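Local coordinates for protein YiiM (Escherichia coli, PDB 1O65), which probably acts as a molybdenum-binding oxidoreductase of the MOSC family, working on nitrogenous compounds, at residues F6-E11 with V175-D180; V17-G22 with V166-P171; P73-L78 with S101-T106. All coordinates share one frame; numbering follows the deposited sequence.

Contact 1 of 3, residues F6-E11 with V175-D180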
loop_
_atom_site.group_PDB
_atom_site.type_symbol
_atom_site.label_atom_id
_atom_site.label_comp_id
_atom_site.label_asym_id
_atom_site.label_seq_id
_atom_site.Cartn_x
_atom_site.Cartn_y
_atom_site.Cartn_z
ATOM N N PHE A 6 5.889 19.411 10.446
ATOM C CA PHE A 6 4.527 18.958 10.203
ATOM C C PHE A 6 3.477 19.990 9.902
ATOM O O PHE A 6 2.329 19.913 10.378
ATOM C CB PHE A 6 4.099 18.067 11.415
ATOM C CG PHE A 6 5.257 17.204 11.848
ATOM C CD1 PHE A 6 5.537 16.001 11.240
ATOM C CD2 PHE A 6 6.115 17.675 12.835
ATOM C CE1 PHE A 6 6.624 15.233 11.622
ATOM C CE2 PHE A 6 7.209 16.927 13.215
ATOM C CZ PHE A 6 7.464 15.707 12.606
ATOM N N LEU A 7 3.745 20.926 8.992
ATOM C CA LEU A 7 2.728 21.930 8.662
ATOM C C LEU A 7 1.718 21.374 7.671
ATOM O O LEU A 7 0.638 21.947 7.533
ATOM C CB LEU A 7 3.335 23.251 8.305
ATOM C CG LEU A 7 3.635 23.623 6.862
ATOM C CD1 LEU A 7 2.351 24.039 6.157
ATOM C CD2 LEU A 7 4.678 24.745 6.798
ATOM N N VAL A 8 1.953 20.208 7.059
ATOM C CA VAL A 8 1.006 19.573 6.184
ATOM C C VAL A 8 -0.258 19.174 6.976
ATOM O O VAL A 8 -1.348 19.103 6.414
ATOM C CB VAL A 8 1.457 18.283 5.462
ATOM C CG1 VAL A 8 2.344 18.571 4.267
ATOM C CG2 VAL A 8 2.103 17.294 6.402
ATOM N N GLU A 9 -0.087 18.909 8.277
ATOM C CA GLU A 9 -1.208 18.537 9.118
ATOM C C GLU A 9 -2.305 19.599 9.067
ATOM O O GLU A 9 -3.496 19.274 9.047
ATOM C CB GLU A 9 -0.770 18.284 10.567
ATOM C CG GLU A 9 0.112 17.043 10.696
ATOM C CD GLU A 9 0.425 16.689 12.130
ATOM O OE1 GLU A 9 0.390 17.596 12.992
ATOM O OE2 GLU A 9 0.698 15.511 12.438
ATOM N N ARG A 10 -1.884 20.862 8.980
ATOM C CA ARG A 10 -2.825 21.967 8.951
ATOM C C ARG A 10 -3.327 22.416 7.610
ATOM O O ARG A 10 -4.168 23.332 7.625
ATOM C CB ARG A 10 -2.159 23.162 9.693
ATOM C CG ARG A 10 -1.971 22.817 11.171
ATOM C CD ARG A 10 -1.690 24.045 12.012
ATOM N NE ARG A 10 -2.471 24.047 13.248
ATOM C CZ ARG A 10 -3.787 24.249 13.313
ATOM N NH1 ARG A 10 -4.511 24.473 12.222
ATOM N NH2 ARG A 10 -4.397 24.216 14.494
ATOM N N GLU A 11 -2.938 21.851 6.483
ATOM C CA GLU A 11 -3.371 22.296 5.168
ATOM C C GLU A 11 -4.679 21.648 4.721
ATOM O O GLU A 11 -5.128 21.822 3.580
ATOM C CB GLU A 11 -2.311 21.945 4.113
ATOM C CG GLU A 11 -1.054 22.765 4.052
ATOM C CD GLU A 11 -1.273 24.220 3.667
ATOM O OE1 GLU A 11 -1.440 24.513 2.474
ATOM O OE2 GLU A 11 -1.267 25.063 4.596
ATOM N N VAL A 175 -4.583 13.692 8.766
ATOM C CA VAL A 175 -4.702 14.371 10.060
ATOM C C VAL A 175 -3.428 14.352 10.851
ATOM O O VAL A 175 -3.165 15.303 11.606
ATOM C CB VAL A 175 -5.908 13.851 10.866
ATOM C CG1 VAL A 175 -5.987 12.325 10.892
ATOM C CG2 VAL A 175 -5.823 14.349 12.300
ATOM N N SER A 176 -2.623 13.280 10.762
ATOM C CA SER A 176 -1.344 13.274 11.468
ATOM C C SER A 176 -0.201 12.740 10.596
ATOM O O SER A 176 -0.332 11.745 9.880
ATOM C CB SER A 176 -1.410 12.481 12.768
ATOM O OG SER A 176 -2.360 13.024 13.688
ATOM N N ARG A 177 0.919 13.460 10.616
ATOM C CA ARG A 177 2.144 13.066 9.947
ATOM C C ARG A 177 3.127 12.736 11.078
ATOM O O ARG A 177 3.521 13.681 11.746
ATOM C CB ARG A 177 2.772 14.087 9.018
ATOM C CG ARG A 177 4.155 13.559 8.535
ATOM C CD ARG A 177 4.315 13.784 7.055
ATOM N NE ARG A 177 3.232 13.335 6.232
ATOM C CZ ARG A 177 2.962 13.807 5.019
ATOM N NH1 ARG A 177 3.753 14.756 4.555
ATOM N NH2 ARG A 177 1.958 13.336 4.299
ATOM N N VAL A 178 3.470 11.448 11.268
ATOM C CA VAL A 178 4.248 11.159 12.491
ATOM C C VAL A 178 5.547 10.428 12.269
ATOM O O VAL A 178 6.074 9.789 13.193
ATOM C CB VAL A 178 3.368 10.413 13.510
ATOM C CG1 VAL A 178 2.272 11.335 14.075
ATOM C CG2 VAL A 178 2.735 9.182 12.896
ATOM N N SER A 179 6.061 10.467 11.049
ATOM C CA SER A 179 7.353 9.901 10.715
ATOM C C SER A 179 7.947 10.731 9.567
ATOM O O SER A 179 7.235 11.493 8.931
ATOM C CB SER A 179 7.226 8.449 10.275
ATOM O OG SER A 179 7.226 8.297 8.865
ATOM N N ASP A 180 9.223 10.551 9.271
ATOM C CA ASP A 180 9.829 11.236 8.138
ATOM C C ASP A 180 10.311 10.199 7.132
ATOM O O ASP A 180 11.305 10.387 6.448
ATOM C CB ASP A 180 10.948 12.202 8.505
ATOM C CG ASP A 180 12.147 11.445 9.025
ATOM O OD1 ASP A 180 11.923 10.277 9.428
ATOM O OD2 ASP A 180 13.265 12.022 8.986
HETATM O O HOH W 1 -4.444 17.554 11.627
#
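A single direct hydrogen bond joins the N-terminal segment 6-11 to the end of strand 172-176. Glu9 takes the backbone N-H of Arg177 on OE2, N to OE2 2.8 Å, with an N-H...O angle of 161°. The carboxylate uses its anti lone pair, the one turned from OE1. Its chain leaves with CG anti to the carbonyl carbon and runs on extended (chi2 -174°), which carries OE2 to the N-H of Arg177 and leaves OE2 of Glu9 3.2 Å from CA of Ser176.

A second polar link passes through water. One molecule donates to O of Glu9 and to O of Val175, the latter at 2.6 Å, so side chain and backbone of the same glutamate are both tied to the strand. An alanine in place of Glu9 would remove the acceptor for the Arg177 N-H and would probably leave the segment held mainly by the water bridge and the side-chain packing on Arg177.

That packing comes from two residues. CG2 of Val8 sits over one face of the Arg177 guanidinium, 3.5 Å from NH1 and offset toward the rim. Phe6 brings CD1 to 3.9 Å from CG of Arg177, which lies at the edge of the ring and in its plane, while O of Arg177 approaches that CD1 obliquely at 3.1 Å. Ring and guanidinium planes stand 73° apart, so they do not stack. NE of Arg177 makes a salt bridge to Asp114, outside the two segments.

Val175 and Ser176 pair together opposite Ile115, a classic beta bulge. At the bulge the water binds O of Val175, and just past it the carboxylate binds N of Arg177, which implies a surface attachment in which one direct hydrogen bond and one water bridge accompany modest side-chain packing.

Contact 2 of 3, residues V17-G22 with V166-P171; sequences VDVYTG and VSADAP
Water, not direct bonding, supplies the polar link between segments 17-22 and 166-171. The water accepts from N of Val17 at 2.8 Å. O of Ala168, 2.6 Å from the water, and more weakly O of Ala170 compete for its protons, so not every such bond need exist at once. It thereby stands between two backbones whose nearest carbonyls, O of Val17 and O of Ala168, are 3.3 Å apart and, both being acceptors, cannot bond to each other.

Apolar contact is slight. Val19 holds CG1 anti to the backbone N (chi1 -172°), which leaves CG2 beside that N and anti to the carbonyl carbon; this branch reaches CA of Ala168 at 3.8 Å and its CB at 4.1 Å. Val17 places CG1 in the crowded position between N and the carbonyl carbon (chi1 72°), from where it makes van der Waals contact with O of Ala170 at 3.7 Å.

Within segment 166-171, OG of Ser167 accepts from N of Asp169 at 3.1 Å, an ST turn, and more weakly from N of Ala170. The ST turn lies just where Ala168 packs on Val19.

Trp118 of strand 115-118 packs against Val17, Val19 and Val166. Strand 14-21 runs between strands 38-40 and 100-102 in the larger sheet, and the turn links strand 164-167 of the three-stranded sheet to strand 172-176, which returns to the larger one.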
loop_
_atom_site.group_PDB
_atom_site.type_symbol
_atom_site.label_atom_id
_atom_site.label_comp_id
_atom_site.label_asym_id
_atom_site.label_seq_id
_atom_site.Cartn_x
_atom_site.Cartn_y
_atom_site.Cartn_z
ATOM N N VAL A 17 -11.985 9.645 -3.039
ATOM C CA VAL A 17 -11.546 8.270 -3.222
ATOM C C VAL A 17 -12.583 7.320 -3.751
ATOM O O VAL A 17 -13.736 7.350 -3.332
ATOM C CB VAL A 17 -10.945 7.776 -1.878
ATOM C CG1 VAL A 17 -12.018 7.558 -0.827
ATOM C CG2 VAL A 17 -10.121 6.519 -2.085
ATOM N N ASP A 18 -12.204 6.484 -4.702
ATOM C CA ASP A 18 -13.062 5.426 -5.238
ATOM C C ASP A 18 -12.757 4.157 -4.429
ATOM O O ASP A 18 -11.579 3.888 -4.158
ATOM C CB ASP A 18 -12.745 5.199 -6.721
ATOM C CG ASP A 18 -13.227 6.359 -7.575
ATOM O OD1 ASP A 18 -14.239 6.995 -7.182
ATOM O OD2 ASP A 18 -12.631 6.632 -8.620
ATOM N N VAL A 19 -13.785 3.431 -4.055
ATOM C CA VAL A 19 -13.748 2.262 -3.207
ATOM C C VAL A 19 -14.116 0.989 -3.946
ATOM O O VAL A 19 -15.080 0.969 -4.720
ATOM C CB VAL A 19 -14.791 2.418 -2.058
ATOM C CG1 VAL A 19 -14.644 1.287 -1.043
ATOM C CG2 VAL A 19 -14.709 3.776 -1.413
ATOM N N TYR A 20 -13.329 -0.067 -3.792
ATOM C CA TYR A 20 -13.565 -1.337 -4.452
ATOM C C TYR A 20 -13.461 -2.496 -3.467
ATOM O O TYR A 20 -12.653 -2.459 -2.538
ATOM C CB TYR A 20 -12.602 -1.639 -5.600
ATOM C CG TYR A 20 -12.592 -0.605 -6.708
ATOM C CD1 TYR A 20 -11.873 0.569 -6.543
ATOM C CD2 TYR A 20 -13.315 -0.781 -7.886
ATOM C CE1 TYR A 20 -11.867 1.544 -7.519
ATOM C CE2 TYR A 20 -13.302 0.185 -8.876
ATOM C CZ TYR A 20 -12.576 1.337 -8.695
ATOM O OH TYR A 20 -12.527 2.316 -9.653
ATOM N N THR A 21 -14.361 -3.465 -3.575
ATOM C CA THR A 21 -14.317 -4.642 -2.734
ATOM C C THR A 21 -14.729 -5.861 -3.582
ATOM O O THR A 21 -15.323 -5.703 -4.640
ATOM C CB THR A 21 -15.230 -4.617 -1.506
ATOM O OG1 THR A 21 -16.590 -4.633 -1.954
ATOM C CG2 THR A 21 -14.989 -3.435 -0.592
ATOM N N GLY A 22 -14.368 -7.025 -3.087
ATOM C CA GLY A 22 -14.683 -8.292 -3.709
ATOM C C GLY A 22 -14.154 -9.448 -2.865
ATOM O O GLY A 22 -13.572 -9.235 -1.808
ATOM N N VAL A 166 -17.737 4.496 6.352
ATOM C CA VAL A 166 -16.937 5.230 5.384
ATOM C C VAL A 166 -17.722 5.189 4.069
ATOM O O VAL A 166 -18.750 4.491 4.032
ATOM C CB VAL A 166 -15.579 4.527 5.144
ATOM C CG1 VAL A 166 -14.718 4.456 6.400
ATOM C CG2 VAL A 166 -15.811 3.115 4.611
ATOM N N SER A 167 -17.270 5.889 3.041
ATOM C CA SER A 167 -17.969 5.808 1.771
ATOM C C SER A 167 -17.153 6.448 0.662
ATOM O O SER A 167 -16.203 7.197 0.865
ATOM C CB SER A 167 -19.374 6.410 1.858
ATOM O OG SER A 167 -19.356 7.820 1.695
ATOM N N ALA A 168 -17.600 6.217 -0.564
ATOM C CA ALA A 168 -16.999 6.754 -1.772
ATOM C C ALA A 168 -17.171 8.271 -1.779
ATOM O O ALA A 168 -16.416 8.977 -2.444
ATOM C CB ALA A 168 -17.639 6.151 -3.004
ATOM N N ASP A 169 -18.148 8.746 -1.015
ATOM C CA ASP A 169 -18.426 10.157 -0.896
ATOM C C ASP A 169 -17.517 10.882 0.069
ATOM O O ASP A 169 -17.277 12.066 -0.166
ATOM C CB ASP A 169 -19.905 10.391 -0.503
ATOM C CG ASP A 169 -20.740 10.017 -1.726
ATOM O OD1 ASP A 169 -20.381 10.525 -2.809
ATOM O OD2 ASP A 169 -21.664 9.200 -1.581
ATOM N N ALA A 170 -17.102 10.244 1.155
ATOM C CA ALA A 170 -16.184 10.874 2.091
ATOM C C ALA A 170 -14.741 10.775 1.589
ATOM O O ALA A 170 -14.246 9.682 1.299
ATOM C CB ALA A 170 -16.272 10.172 3.448
ATOM N N PRO A 171 -14.037 11.893 1.545
ATOM C CA PRO A 171 -12.657 11.944 1.139
ATOM C C PRO A 171 -11.671 11.519 2.224
ATOM O O PRO A 171 -12.000 11.516 3.409
ATOM C CB PRO A 171 -12.427 13.446 0.879
ATOM C CG PRO A 171 -13.339 14.117 1.849
ATOM C CD PRO A 171 -14.568 13.231 1.908
HETATM O O HOH W 2 -14.237 10.113 -1.526
#

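Contact 3 of 3, residues P73-L78 with S101-T106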
loop_
_atom_site.group_PDB
_atom_site.type_symbol
_atom_site.label_atom_id
_atom_site.label_comp_id
_atom_site.label_asym_id
_atom_site.label_seq_id
_atom_site.Cartn_x
_atom_site.Cartn_y
_atom_site.Cartn_z
ATOM N N PRO A 73 -2.323 4.183 -6.420
ATOM C CA PRO A 73 -2.484 5.468 -7.084
ATOM C C PRO A 73 -2.870 5.270 -8.533
ATOM O O PRO A 73 -2.190 4.514 -9.273
ATOM C CB PRO A 73 -1.131 6.135 -6.936
ATOM C CG PRO A 73 -0.423 5.395 -5.832
ATOM C CD PRO A 73 -0.974 3.991 -5.853
ATOM N N ARG A 74 -3.929 5.945 -8.982
ATOM C CA ARG A 74 -4.271 5.900 -10.407
ATOM C C ARG A 74 -3.129 6.462 -11.257
ATOM O O ARG A 74 -3.044 6.074 -12.435
ATOM C CB ARG A 74 -5.554 6.653 -10.761
ATOM C CG ARG A 74 -6.829 5.975 -10.268
ATOM C CD ARG A 74 -8.081 6.552 -10.934
ATOM N NE ARG A 74 -8.409 7.839 -10.349
ATOM C CZ ARG A 74 -9.048 8.219 -9.275
ATOM N NH1 ARG A 74 -9.588 7.373 -8.408
ATOM N NH2 ARG A 74 -9.205 9.530 -9.002
ATOM N N GLU A 75 -2.292 7.376 -10.764
ATOM C CA GLU A 75 -1.153 7.838 -11.567
ATOM C C GLU A 75 -0.379 6.671 -12.191
ATOM O O GLU A 75 0.015 6.752 -13.361
ATOM C CB GLU A 75 -0.197 8.669 -10.716
ATOM C CG GLU A 75 -0.674 10.009 -10.223
ATOM C CD GLU A 75 -1.573 10.066 -9.016
ATOM O OE1 GLU A 75 -2.163 9.048 -8.580
ATOM O OE2 GLU A 75 -1.746 11.200 -8.460
ATOM N N HIS A 76 -0.216 5.521 -11.518
ATOM C CA HIS A 76 0.570 4.432 -12.058
ATOM C C HIS A 76 -0.029 3.743 -13.261
ATOM O O HIS A 76 0.711 3.052 -13.973
ATOM C CB HIS A 76 0.928 3.375 -11.005
ATOM C CG HIS A 76 1.620 3.904 -9.796
ATOM N ND1 HIS A 76 2.460 4.993 -9.838
ATOM C CD2 HIS A 76 1.593 3.489 -8.509
ATOM C CE1 HIS A 76 2.891 5.260 -8.619
ATOM N NE2 HIS A 76 2.390 4.335 -7.798
ATOM N N TYR A 77 -1.330 3.808 -13.485
ATOM C CA TYR A 77 -1.940 3.192 -14.664
ATOM C C TYR A 77 -1.452 3.893 -15.927
ATOM O O TYR A 77 -1.238 3.245 -16.965
ATOM C CB TYR A 77 -3.476 3.194 -14.576
ATOM C CG TYR A 77 -3.984 2.230 -13.514
ATOM C CD1 TYR A 77 -3.570 0.909 -13.520
ATOM C CD2 TYR A 77 -4.811 2.661 -12.473
ATOM C CE1 TYR A 77 -4.023 0.020 -12.564
ATOM C CE2 TYR A 77 -5.248 1.783 -11.500
ATOM C CZ TYR A 77 -4.854 0.460 -11.554
ATOM O OH TYR A 77 -5.272 -0.433 -10.609
ATOM N N LEU A 78 -1.302 5.220 -15.870
ATOM C CA LEU A 78 -0.738 5.942 -17.016
ATOM C C LEU A 78 0.612 5.305 -17.375
ATOM O O LEU A 78 0.862 4.914 -18.518
ATOM C CB LEU A 78 -0.505 7.414 -16.675
ATOM C CG LEU A 78 -1.770 8.226 -16.348
ATOM C CD1 LEU A 78 -1.379 9.606 -15.815
ATOM C CD2 LEU A 78 -2.650 8.348 -17.592
ATOM N N SER A 101 -8.871 3.997 -4.475
ATOM C CA SER A 101 -8.278 4.539 -5.699
ATOM C C SER A 101 -8.388 6.059 -5.691
ATOM O O SER A 101 -9.471 6.588 -5.450
ATOM C CB SER A 101 -8.927 3.940 -6.930
ATOM O OG SER A 101 -8.447 4.549 -8.119
ATOM N N THR A 102 -7.284 6.759 -5.930
ATOM C CA THR A 102 -7.205 8.191 -5.924
ATOM C C THR A 102 -6.214 8.809 -6.929
ATOM O O THR A 102 -5.410 8.169 -7.596
ATOM C CB THR A 102 -6.593 8.681 -4.571
ATOM O OG1 THR A 102 -5.283 8.096 -4.478
ATOM C CG2 THR A 102 -7.418 8.392 -3.356
ATOM N N ASP A 103 -6.207 10.138 -6.911
ATOM C CA ASP A 103 -5.253 10.981 -7.606
ATOM C C ASP A 103 -4.588 11.834 -6.491
ATOM O O ASP A 103 -5.233 11.968 -5.446
ATOM C CB ASP A 103 -5.862 11.978 -8.566
ATOM C CG ASP A 103 -6.387 11.399 -9.859
ATOM O OD1 ASP A 103 -5.606 10.900 -10.689
ATOM O OD2 ASP A 103 -7.624 11.492 -10.020
ATOM N N GLY A 104 -3.377 12.316 -6.692
ATOM C CA GLY A 104 -2.741 13.186 -5.724
ATOM C C GLY A 104 -1.965 12.514 -4.625
ATOM O O GLY A 104 -1.343 13.232 -3.832
ATOM N N LEU A 105 -2.015 11.189 -4.465
ATOM C CA LEU A 105 -1.290 10.498 -3.409
ATOM C C LEU A 105 -0.374 9.435 -3.996
ATOM O O LEU A 105 -0.829 8.491 -4.666
ATOM C CB LEU A 105 -2.245 9.865 -2.399
ATOM C CG LEU A 105 -2.985 10.817 -1.461
ATOM C CD1 LEU A 105 -4.011 10.069 -0.627
ATOM C CD2 LEU A 105 -2.022 11.534 -0.534
ATOM N N THR A 106 0.935 9.568 -3.781
ATOM C CA THR A 106 1.890 8.612 -4.315
ATOM C C THR A 106 2.872 8.158 -3.245
ATOM O O THR A 106 2.880 8.644 -2.112
ATOM C CB THR A 106 2.710 9.184 -5.492
ATOM O OG1 THR A 106 3.566 10.214 -4.968
ATOM C CG2 THR A 106 1.862 9.764 -6.613
HETATM O O HOH W 3 -10.619 9.446 -6.595
HETATM O O HOH W 4 -3.130 9.022 -6.079
#
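Arg74 and Glu75, neighbours at the front of segment 73-78, reach segment 101-106 with differently shaped side chains. Arg74 sets CG anti to its carbonyl carbon and bends at chi3 (-76°), which lays the guanidinium over the backbone of Thr102, whose C lies 3.6 Å above the plane, over its centre. NH2 of Arg74 then bonds OD2 of Asp103 at 2.7 Å in a salt bridge. The two planes are 82° apart: OD2 lies near the guanidinium plane, whereas NH2 comes to OD2 from above the carboxylate plane.

Glu75 starts likewise but bends at chi2 (80°), curling its carboxylate back so that OE2 takes N-H of Gly104 through its syn lone pair, N to OE2 2.7 Å. A water accepts from N of Leu105 and probably donates to OE1 of Glu75, bracing the same turn. The Arg74 backbone N adds a bond to O of Thr102, 3.0 Å, nearly along the C=O axis. Pro73 presses CB to 3.3 Å from O of Leu105.

These contacts join segment 73-78 to the second strand of a beta-alpha-beta unit, strand 69-73, helix 75-83 and strand 100-102, whose strands pair in parallel within the MOSC domain.

Overall arrangement
The three contacts illustrate how one mixed sheet is fastened at several points. Contacts 2 and 3 touch, their centres 15 Å apart: OD2 of Asp18 makes a salt bridge to NH1 of Arg74 at 3.1 Å, and Val17 CG2 packs on Thr102 CG2 at 3.5 Å, across the pairing of strands 14-21 and 100-102. Contact 1 stands off, its centre about 23 Å from that of contact 2 and about 21 Å from that of contact 3, yet it reaches the same sheet through strand 172-176, a neighbour of 14-21. Along the chain they nest, contact 3 inside contact 2 inside contact 1. None of these contacts is assigned to an active site.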